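Local coordinates for extracellular ligand-binding receptor (Desulfitobacterium hafniense, PDB 4Q6B), which probably serves as the extracellular substrate-binding component of an ABC transporter for amino acids, and holds leucine in its cleft, at residues 75-88 with 94-108. Sequence-based numbering, arbitrary orientation.
Sequences IQAVIGHRNSFISI and YDQAGLVMLSPASTS. With LEU (leucine), chain B.
With OG of Ser103 set opposite its own backbone N (chi1 -179°), the hydroxyl reaches across to His81 O, giving its proton nearly in line with the carbonyl at 2.7 Å. The same oxygen accepts from Ala105 N and Ser106 N, an ST turn and ST motif that shape the following loop. In Ser106, chi1 of -64° lays OG beside the backbone N, where it donates to Arg82 O from above the carbonyl plane and accepts from Ser87 OG at 2.8 Å. Replacing Ser103 with alanine would probably leave His81 O without this donor and the backbone N atoms of Ala105 and Ser106 without their acceptor, freeing the loop to shift. Further back, His81 NE2 and Tyr94 OH share a hydrogen bond of 2.9 Å, the rings meeting rim to rim, while Asp55 holds ND1. Val78 CG1 packs against the Tyr94 hydroxyl end, and parallel strands 75-79 and 101-103 pair through Val78 N to Val100 O, Leu102 N to Val78 O and Gly80 N to Leu102 O. Beyond the strands, at the start of helix 84-97, Ser84 OG accepts from Ser108 N and donates to leucine OXT at 2.6 Å, which Thr107 N also grips. This is a beta-alpha-beta crossover of a periplasmic-binding-protein fold, the loops after its strands' C-terminal ends forming one wall of the leucine site, which Asn231 helps complete.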
ATOM      1  N   ILE A  75      18.316 -12.431  11.944  1.00 17.08           N
ATOM      2  CA  ILE A  75      17.107 -11.799  11.430  1.00 17.58           C
ATOM      3  C   ILE A  75      16.016 -12.861  11.177  1.00 15.30           C
ATOM      4  O   ILE A  75      16.245 -13.789  10.372  1.00 19.27           O
ATOM      5  CB  ILE A  75      17.440 -11.043  10.125  1.00 17.08           C
ATOM      6  CG1 ILE A  75      18.513  -9.957  10.394  1.00 16.23           C
ATOM      7  CG2 ILE A  75      16.215 -10.405   9.513  1.00 16.25           C
ATOM      8  CD1 ILE A  75      17.979  -8.754  11.213  1.00 16.26           C
ATOM      9  N   GLN A  76      14.859 -12.712  11.855  1.00 13.53           N
ATOM     10  CA  GLN A  76      13.813 -13.756  11.817  1.00 12.27           C
ATOM     11  C   GLN A  76      12.875 -13.561  10.653  1.00 14.51           C
ATOM     12  O   GLN A  76      12.252 -14.528  10.189  1.00 16.55           O
ATOM     13  CB  GLN A  76      12.981 -13.752  13.112  1.00 12.05           C
ATOM     14  CG  GLN A  76      13.828 -13.911  14.414  1.00 15.47           C
ATOM     15  CD  GLN A  76      14.488 -15.286  14.627  1.00 19.68           C
ATOM     16  OE1 GLN A  76      14.157 -16.272  13.953  1.00 23.64           O
ATOM     17  NE2 GLN A  76      15.419 -15.358  15.588  1.00 18.18           N
ATOM     18  N   ALA A  77      12.775 -12.318  10.200  1.00 14.47           N
ATOM     19  CA  ALA A  77      11.878 -11.885   9.116  1.00 14.56           C
ATOM     20  C   ALA A  77      12.241 -10.435   8.787  1.00 14.62           C
ATOM     21  O   ALA A  77      12.927  -9.751   9.566  1.00 12.97           O
ATOM     22  CB  ALA A  77      10.409 -11.971   9.550  1.00 13.67           C
ATOM     23  N   VAL A  78      11.790  -9.967   7.623  1.00 13.10           N
ATOM     24  CA  VAL A  78      11.954  -8.572   7.196  1.00 13.31           C
ATOM     25  C   VAL A  78      10.632  -7.933   6.799  1.00 11.84           C
ATOM     26  O   VAL A  78       9.810  -8.536   6.083  1.00 12.34           O
ATOM     27  CB  VAL A  78      12.964  -8.499   5.993  1.00 14.58           C
ATOM     28  CG1 VAL A  78      13.109  -7.051   5.386  1.00 13.00           C
ATOM     29  CG2 VAL A  78      14.286  -9.032   6.456  1.00 15.21           C
ATOM     30  N   ILE A  79      10.452  -6.688   7.258  1.00 11.47           N
ATOM     31  CA  ILE A  79       9.316  -5.829   6.882  1.00 10.01           C
ATOM     32  C   ILE A  79       9.873  -4.843   5.866  1.00 13.42           C
ATOM     33  O   ILE A  79      10.834  -4.136   6.150  1.00 14.32           O
ATOM     34  CB  ILE A  79       8.754  -5.039   8.096  1.00 10.06           C
ATOM     35  CG1 ILE A  79       8.083  -6.040   9.036  1.00 12.85           C
ATOM     36  CG2 ILE A  79       7.641  -4.077   7.635  1.00 13.31           C
ATOM     37  CD1 ILE A  79       7.636  -5.428  10.339  1.00 16.41           C
ATOM     38  N   GLY A  80       9.308  -4.845   4.666  1.00 13.03           N
ATOM     39  CA  GLY A  80       9.734  -3.928   3.618  1.00 11.71           C
ATOM     40  C   GLY A  80       9.483  -4.587   2.257  1.00  9.71           C
ATOM     41  O   GLY A  80       8.857  -5.638   2.232  1.00 13.13           O
ATOM     42  N   HIS A  81       9.907  -3.954   1.144  1.00 13.43           N
ATOM     43  CA  HIS A  81      10.370  -2.557   1.122  1.00 12.33           C
ATOM     44  C   HIS A  81       9.133  -1.692   0.776  1.00 14.79           C
ATOM     45  O   HIS A  81       7.996  -2.207   0.743  1.00 15.00           O
ATOM     46  CB  HIS A  81      11.489  -2.378   0.077  1.00 11.65           C
ATOM     47  CG  HIS A  81      12.743  -3.144   0.400  1.00 11.39           C
ATOM     48  ND1 HIS A  81      13.985  -2.533   0.456  1.00 12.57           N
ATOM     49  CD2 HIS A  81      12.956  -4.450   0.707  1.00 13.60           C
ATOM     50  CE1 HIS A  81      14.902  -3.425   0.781  1.00 12.04           C
ATOM     51  NE2 HIS A  81      14.307  -4.598   0.936  1.00 13.52           N
ATOM     52  N   ARG A  82       9.321  -0.402   0.517  1.00 13.45           N
ATOM     53  CA  ARG A  82       8.154   0.471   0.263  1.00 14.50           C
ATOM     54  C   ARG A  82       7.826   0.448  -1.218  1.00 14.75           C
ATOM     55  O   ARG A  82       6.689   0.119  -1.625  1.00 16.63           O
ATOM     56  CB  ARG A  82       8.476   1.912   0.647  1.00 15.15           C
ATOM     57  CG  ARG A  82       7.262   2.852   0.539  1.00 18.55           C
ATOM     58  CD  ARG A  82       7.662   4.272   1.003  1.00 18.91           C
ATOM     59  NE  ARG A  82       6.570   5.255   0.992  1.00 23.03           N
ATOM     60  CZ  ARG A  82       6.343   6.113   0.004  1.00 33.31           C
ATOM     61  NH1 ARG A  82       5.331   6.971   0.095  1.00 36.78           N
ATOM     62  NH2 ARG A  82       7.125   6.103  -1.070  1.00 37.41           N
ATOM     63  N   ASN A  83       8.823   0.719  -2.044  1.00 13.89           N
ATOM     64  CA  ASN A  83       8.556   0.895  -3.472  1.00 15.04           C
ATOM     65  C   ASN A  83       8.550  -0.457  -4.155  1.00 15.76           C
ATOM     66  O   ASN A  83       9.461  -1.266  -3.922  1.00 16.74           O
ATOM     67  CB  ASN A  83       9.672   1.738  -4.140  1.00 16.91           C
ATOM     68  CG  ASN A  83       9.791   3.120  -3.524  1.00 23.68           C
ATOM     69  OD1 ASN A  83      10.446   3.276  -2.494  1.00 22.52           O
ATOM     70  ND2 ASN A  83       9.122   4.115  -4.118  1.00 29.02           N
ATOM     71  N   SER A  84       7.565  -0.712  -5.006  1.00 13.52           N
ATOM     72  CA  SER A  84       7.574  -2.005  -5.715  1.00 12.32           C
ATOM     73  C   SER A  84       8.811  -2.251  -6.581  1.00 13.29           C
ATOM     74  O   SER A  84       9.260  -3.397  -6.708  1.00 15.44           O
ATOM     75  CB  SER A  84       6.307  -2.152  -6.577  1.00 13.26           C
ATOM     76  OG  SER A  84       5.147  -2.233  -5.770  1.00 16.08           O
ATOM     77  N   PHE A  85       9.403  -1.210  -7.181  1.00 14.88           N
ATOM     78  CA  PHE A  85      10.591  -1.470  -8.012  1.00 17.42           C
ATOM     79  C   PHE A  85      11.815  -1.916  -7.219  1.00 17.18           C
ATOM     80  O   PHE A  85      12.797  -2.418  -7.802  1.00 17.54           O
ATOM     81  CB  PHE A  85      10.922  -0.281  -8.907  1.00 15.35           C
ATOM     82  CG  PHE A  85      11.655   0.835  -8.184  1.00 22.09           C
ATOM     83  CD1 PHE A  85      13.035   0.900  -8.228  1.00 23.08           C
ATOM     84  CD2 PHE A  85      10.956   1.810  -7.488  1.00 20.20           C
ATOM     85  CE1 PHE A  85      13.737   1.919  -7.583  1.00 23.79           C
ATOM     86  CE2 PHE A  85      11.666   2.844  -6.818  1.00 21.99           C
ATOM     87  CZ  PHE A  85      13.047   2.873  -6.875  1.00 23.91           C
ATOM     88  N   ILE A  86      11.762  -1.731  -5.904  1.00 14.50           N
ATOM     89  CA  ILE A  86      12.760  -2.291  -4.990  1.00 13.33           C
ATOM     90  C   ILE A  86      12.301  -3.609  -4.399  1.00 15.51           C
ATOM     91  O   ILE A  86      13.044  -4.584  -4.415  1.00 14.79           O
ATOM     92  CB  ILE A  86      13.099  -1.246  -3.902  1.00 14.59           C
ATOM     93  CG1 ILE A  86      13.501   0.051  -4.598  1.00 14.67           C
ATOM     94  CG2 ILE A  86      14.189  -1.786  -2.902  1.00 16.72           C
ATOM     95  CD1 ILE A  86      14.014   1.100  -3.614  1.00 18.75           C
ATOM     96  N   SER A  87      11.058  -3.700  -3.927  1.00 12.38           N
ATOM     97  CA  SER A  87      10.607  -4.960  -3.326  1.00 17.79           C
ATOM     98  C   SER A  87      10.659  -6.142  -4.303  1.00 13.88           C
ATOM     99  O   SER A  87      11.004  -7.268  -3.908  1.00 12.71           O
ATOM    100  CB  SER A  87       9.170  -4.819  -2.789  1.00 13.97           C
ATOM    101  OG  SER A  87       9.126  -3.979  -1.659  1.00 16.41           O
ATOM    102  N   ILE A  88      10.274  -5.931  -5.555  1.00 15.27           N
ATOM    103  CA  ILE A  88      10.246  -7.055  -6.490  1.00 15.63           C
ATOM    104  C   ILE A  88      11.641  -7.718  -6.674  1.00 17.91           C
ATOM    105  O   ILE A  88      11.792  -8.928  -6.456  1.00 16.57           O
ATOM    106  CB  ILE A  88       9.595  -6.628  -7.830  1.00 18.59           C
ATOM    107  CG1 ILE A  88       8.103  -6.307  -7.580  1.00 15.41           C
ATOM    108  CG2 ILE A  88       9.800  -7.675  -8.918  1.00 19.40           C
ATOM    109  CD1 ILE A  88       7.510  -5.567  -8.807  1.00 16.52           C
ATOM    110  N   TYR A  94      15.474 -12.398  -0.710  1.00 14.53           N
ATOM    111  CA  TYR A  94      14.837 -12.949   0.482  1.00 12.26           C
ATOM    112  C   TYR A  94      14.290 -14.338   0.212  1.00 11.52           C
ATOM    113  O   TYR A  94      14.492 -15.240   1.024  1.00 12.25           O
ATOM    114  CB  TYR A  94      13.716 -12.015   0.897  1.00 11.88           C
ATOM    115  CG  TYR A  94      14.187 -10.632   1.333  1.00 14.27           C
ATOM    116  CD1 TYR A  94      15.079 -10.465   2.409  1.00 13.73           C
ATOM    117  CD2 TYR A  94      13.704  -9.491   0.695  1.00 10.72           C
ATOM    118  CE1 TYR A  94      15.509  -9.200   2.804  1.00 11.49           C
ATOM    119  CE2 TYR A  94      14.065  -8.224   1.126  1.00 11.67           C
ATOM    120  CZ  TYR A  94      14.974  -8.084   2.177  1.00 11.76           C
ATOM    121  OH  TYR A  94      15.349  -6.812   2.547  1.00 13.25           O
ATOM    122  N   ASP A  95      13.660 -14.541  -0.954  1.00 14.98           N
ATOM    123  CA  ASP A  95      13.058 -15.843  -1.237  1.00 11.93           C
ATOM    124  C   ASP A  95      14.117 -16.949  -1.340  1.00 12.44           C
ATOM    125  O   ASP A  95      13.948 -18.065  -0.804  1.00 14.71           O
ATOM    126  CB  ASP A  95      12.220 -15.772  -2.514  1.00 14.01           C
ATOM    127  CG  ASP A  95      11.329 -16.998  -2.697  1.00 16.47           C
ATOM    128  OD1 ASP A  95      10.428 -17.222  -1.885  1.00 16.81           O
ATOM    129  OD2 ASP A  95      11.544 -17.733  -3.662  1.00 16.17           O
ATOM    130  N   GLN A  96      15.208 -16.666  -2.053  1.00 13.85           N
ATOM    131  CA  GLN A  96      16.256 -17.670  -2.179  1.00 14.71           C
ATOM    132  C   GLN A  96      16.913 -17.970  -0.825  1.00 17.90           C
ATOM    133  O   GLN A  96      17.431 -19.077  -0.611  1.00 19.22           O
ATOM    134  CB  GLN A  96      17.334 -17.193  -3.169  1.00 19.66           C
ATOM    135  CG  GLN A  96      17.012 -17.473  -4.594  1.00 34.36           C
ATOM    136  CD  GLN A  96      17.616 -18.806  -5.026  1.00 54.86           C
ATOM    137  OE1 GLN A  96      18.810 -18.897  -5.359  1.00 61.30           O
ATOM    138  NE2 GLN A  96      16.798 -19.857  -4.994  1.00 60.81           N
ATOM    139  N   ALA A  97      16.962 -16.976   0.063  1.00 13.25           N
ATOM    140  CA  ALA A  97      17.465 -17.207   1.444  1.00 14.48           C
ATOM    141  C   ALA A  97      16.474 -17.874   2.418  1.00 17.26           C
ATOM    142  O   ALA A  97      16.832 -18.207   3.566  1.00 18.76           O
ATOM    143  CB  ALA A  97      17.964 -15.897   2.064  1.00 14.58           C
ATOM    144  N   GLY A  98      15.225 -18.036   2.002  1.00 14.75           N
ATOM    145  CA  GLY A  98      14.222 -18.616   2.887  1.00 14.09           C
ATOM    146  C   GLY A  98      13.964 -17.678   4.047  1.00 18.35           C
ATOM    147  O   GLY A  98      13.895 -18.127   5.183  1.00 19.73           O
ATOM    148  N   LEU A  99      13.887 -16.372   3.769  1.00 13.24           N
ATOM    149  CA  LEU A  99      13.570 -15.390   4.805  1.00 11.39           C
ATOM    150  C   LEU A  99      12.335 -14.607   4.397  1.00 13.92           C
ATOM    151  O   LEU A  99      12.284 -14.082   3.282  1.00 13.43           O
ATOM    152  CB  LEU A  99      14.768 -14.440   4.940  1.00 11.90           C
ATOM    153  CG  LEU A  99      14.721 -13.342   6.007  1.00 12.41           C
ATOM    154  CD1 LEU A  99      14.615 -14.009   7.383  1.00 13.43           C
ATOM    155  CD2 LEU A  99      16.015 -12.530   5.886  1.00 14.60           C
ATOM    156  N   VAL A 100      11.344 -14.537   5.291  1.00 12.55           N
ATOM    157  CA  VAL A 100      10.131 -13.774   4.998  1.00 13.02           C
ATOM    158  C   VAL A 100      10.407 -12.308   4.737  1.00 12.47           C
ATOM    159  O   VAL A 100      11.151 -11.646   5.469  1.00 13.63           O
ATOM    160  CB  VAL A 100       9.097 -13.915   6.129  1.00 13.13           C
ATOM    161  CG1 VAL A 100       8.006 -12.778   6.068  1.00 15.29           C
ATOM    162  CG2 VAL A 100       8.443 -15.276   6.051  1.00 15.20           C
HETATM  163  N   MSE A 101       9.832 -11.817   3.637  1.00 10.58           N
HETATM  164  CA  MSE A 101       9.780 -10.390   3.375  1.00 10.50           C
HETATM  165  C   MSE A 101       8.308 -10.007   3.377  1.00 10.65           C
HETATM  166  O   MSE A 101       7.527 -10.601   2.651  1.00 14.38           O
HETATM  167  CB  MSE A 101      10.367 -10.065   1.999  1.00 12.54           C
HETATM  168  CG  MSE A 101      10.589  -8.567   1.840  1.00 12.64           C
HETATM  169 SE   MSE A 101      10.619  -7.995  -0.053  1.00 21.86          SE
HETATM  170  CE  MSE A 101       8.678  -7.966  -0.261  1.00 15.42           C
ATOM    171  N   LEU A 102       7.911  -9.077   4.237  1.00 12.01           N
ATOM    172  CA  LEU A 102       6.468  -8.722   4.319  1.00 12.34           C
ATOM    173  C   LEU A 102       6.375  -7.231   4.017  1.00 11.22           C
ATOM    174  O   LEU A 102       6.858  -6.433   4.824  1.00 12.67           O
ATOM    175  CB  LEU A 102       5.916  -9.059   5.705  1.00 12.26           C
ATOM    176  CG  LEU A 102       4.499  -8.585   6.034  1.00 15.85           C
ATOM    177  CD1 LEU A 102       3.481  -9.222   5.137  1.00 22.10           C
ATOM    178  CD2 LEU A 102       4.150  -8.964   7.499  1.00 16.91           C
ATOM    179  N   SER A 103       5.814  -6.864   2.867  1.00 11.52           N
ATOM    180  CA  SER A 103       5.746  -5.464   2.493  1.00 12.76           C
ATOM    181  C   SER A 103       4.460  -4.795   2.906  1.00 14.70           C
ATOM    182  O   SER A 103       3.377  -5.239   2.602  1.00 14.66           O
ATOM    183  CB  SER A 103       5.936  -5.236   0.994  1.00 15.00           C
ATOM    184  OG  SER A 103       5.877  -3.854   0.706  1.00 12.54           O
ATOM    185  N   PRO A 104       4.675  -3.637   3.657  1.00 14.44           N
ATOM    186  CA  PRO A 104       3.444  -2.927   4.000  1.00 14.55           C
ATOM    187  C   PRO A 104       3.110  -1.799   3.028  1.00 13.09           C
ATOM    188  O   PRO A 104       2.288  -0.970   3.361  1.00 17.23           O
ATOM    189  CB  PRO A 104       3.745  -2.368   5.384  1.00 18.71           C
ATOM    190  CG  PRO A 104       5.144  -1.919   5.277  1.00 17.30           C
ATOM    191  CD  PRO A 104       5.831  -2.895   4.378  1.00 17.18           C
ATOM    192  N   ALA A 105       3.815  -1.694   1.910  1.00 12.24           N
ATOM    193  CA  ALA A 105       3.471  -0.675   0.936  1.00 16.12           C
ATOM    194  C   ALA A 105       3.493  -1.006  -0.560  1.00 16.73           C
ATOM    195  O   ALA A 105       2.931  -0.268  -1.345  1.00 14.33           O
ATOM    196  CB  ALA A 105       4.265   0.585   1.205  1.00 15.00           C
ATOM    197  N   SER A 106       4.148  -2.093  -0.953  1.00 13.21           N
ATOM    198  CA  SER A 106       4.345  -2.329  -2.374  1.00 12.35           C
ATOM    199  C   SER A 106       3.111  -2.983  -2.962  1.00 15.73           C
ATOM    200  O   SER A 106       2.804  -4.105  -2.632  1.00 17.19           O
ATOM    201  CB  SER A 106       5.571  -3.223  -2.611  1.00 12.55           C
ATOM    202  OG  SER A 106       6.765  -2.600  -2.189  1.00 13.75           O
ATOM    203  N   THR A 107       2.455  -2.275  -3.879  1.00 15.47           N
ATOM    204  CA  THR A 107       1.155  -2.697  -4.394  1.00 16.50           C
ATOM    205  C   THR A 107       1.180  -3.291  -5.799  1.00 14.35           C
ATOM    206  O   THR A 107       0.139  -3.766  -6.269  1.00 15.16           O
ATOM    207  CB  THR A 107       0.169  -1.507  -4.420  1.00 19.56           C
ATOM    208  OG1 THR A 107       0.763  -0.444  -5.190  1.00 19.50           O
ATOM    209  CG2 THR A 107      -0.129  -1.025  -3.001  1.00 18.44           C
ATOM    210  N   SER A 108       2.330  -3.343  -6.463  1.00 13.35           N
ATOM    211  CA  SER A 108       2.372  -3.954  -7.796  1.00 14.93           C
ATOM    212  C   SER A 108       1.922  -5.416  -7.807  1.00 13.30           C
ATOM    213  O   SER A 108       2.423  -6.248  -7.051  1.00 13.49           O
ATOM    214  CB  SER A 108       3.777  -3.907  -8.376  1.00 17.32           C
ATOM    215  OG  SER A 108       3.818  -4.604  -9.650  1.00 16.41           O
TER
HETATM  216  N   LEU B 401       2.416   1.602  -3.667  1.00 27.69           N
HETATM  217  CA  LEU B 401       3.706   2.162  -4.083  1.00 26.83           C
HETATM  218  C   LEU B 401       4.554   1.106  -4.772  1.00 22.04           C
HETATM  219  O   LEU B 401       5.634   1.392  -5.273  1.00 21.18           O
HETATM  220  CB  LEU B 401       4.438   2.714  -2.859  1.00 23.66           C
HETATM  221  CG  LEU B 401       3.576   3.905  -2.427  1.00 28.99           C
HETATM  222  CD1 LEU B 401       3.299   3.861  -0.953  1.00 35.42           C
HETATM  223  CD2 LEU B 401       4.138   5.257  -2.843  1.00 26.01           C
HETATM  224  OXT LEU B 401       4.116  -0.050  -4.858  1.00 21.01           O
HETATM  225  O   HOH W   1      11.479 -15.747   7.976  1.00 12.50           O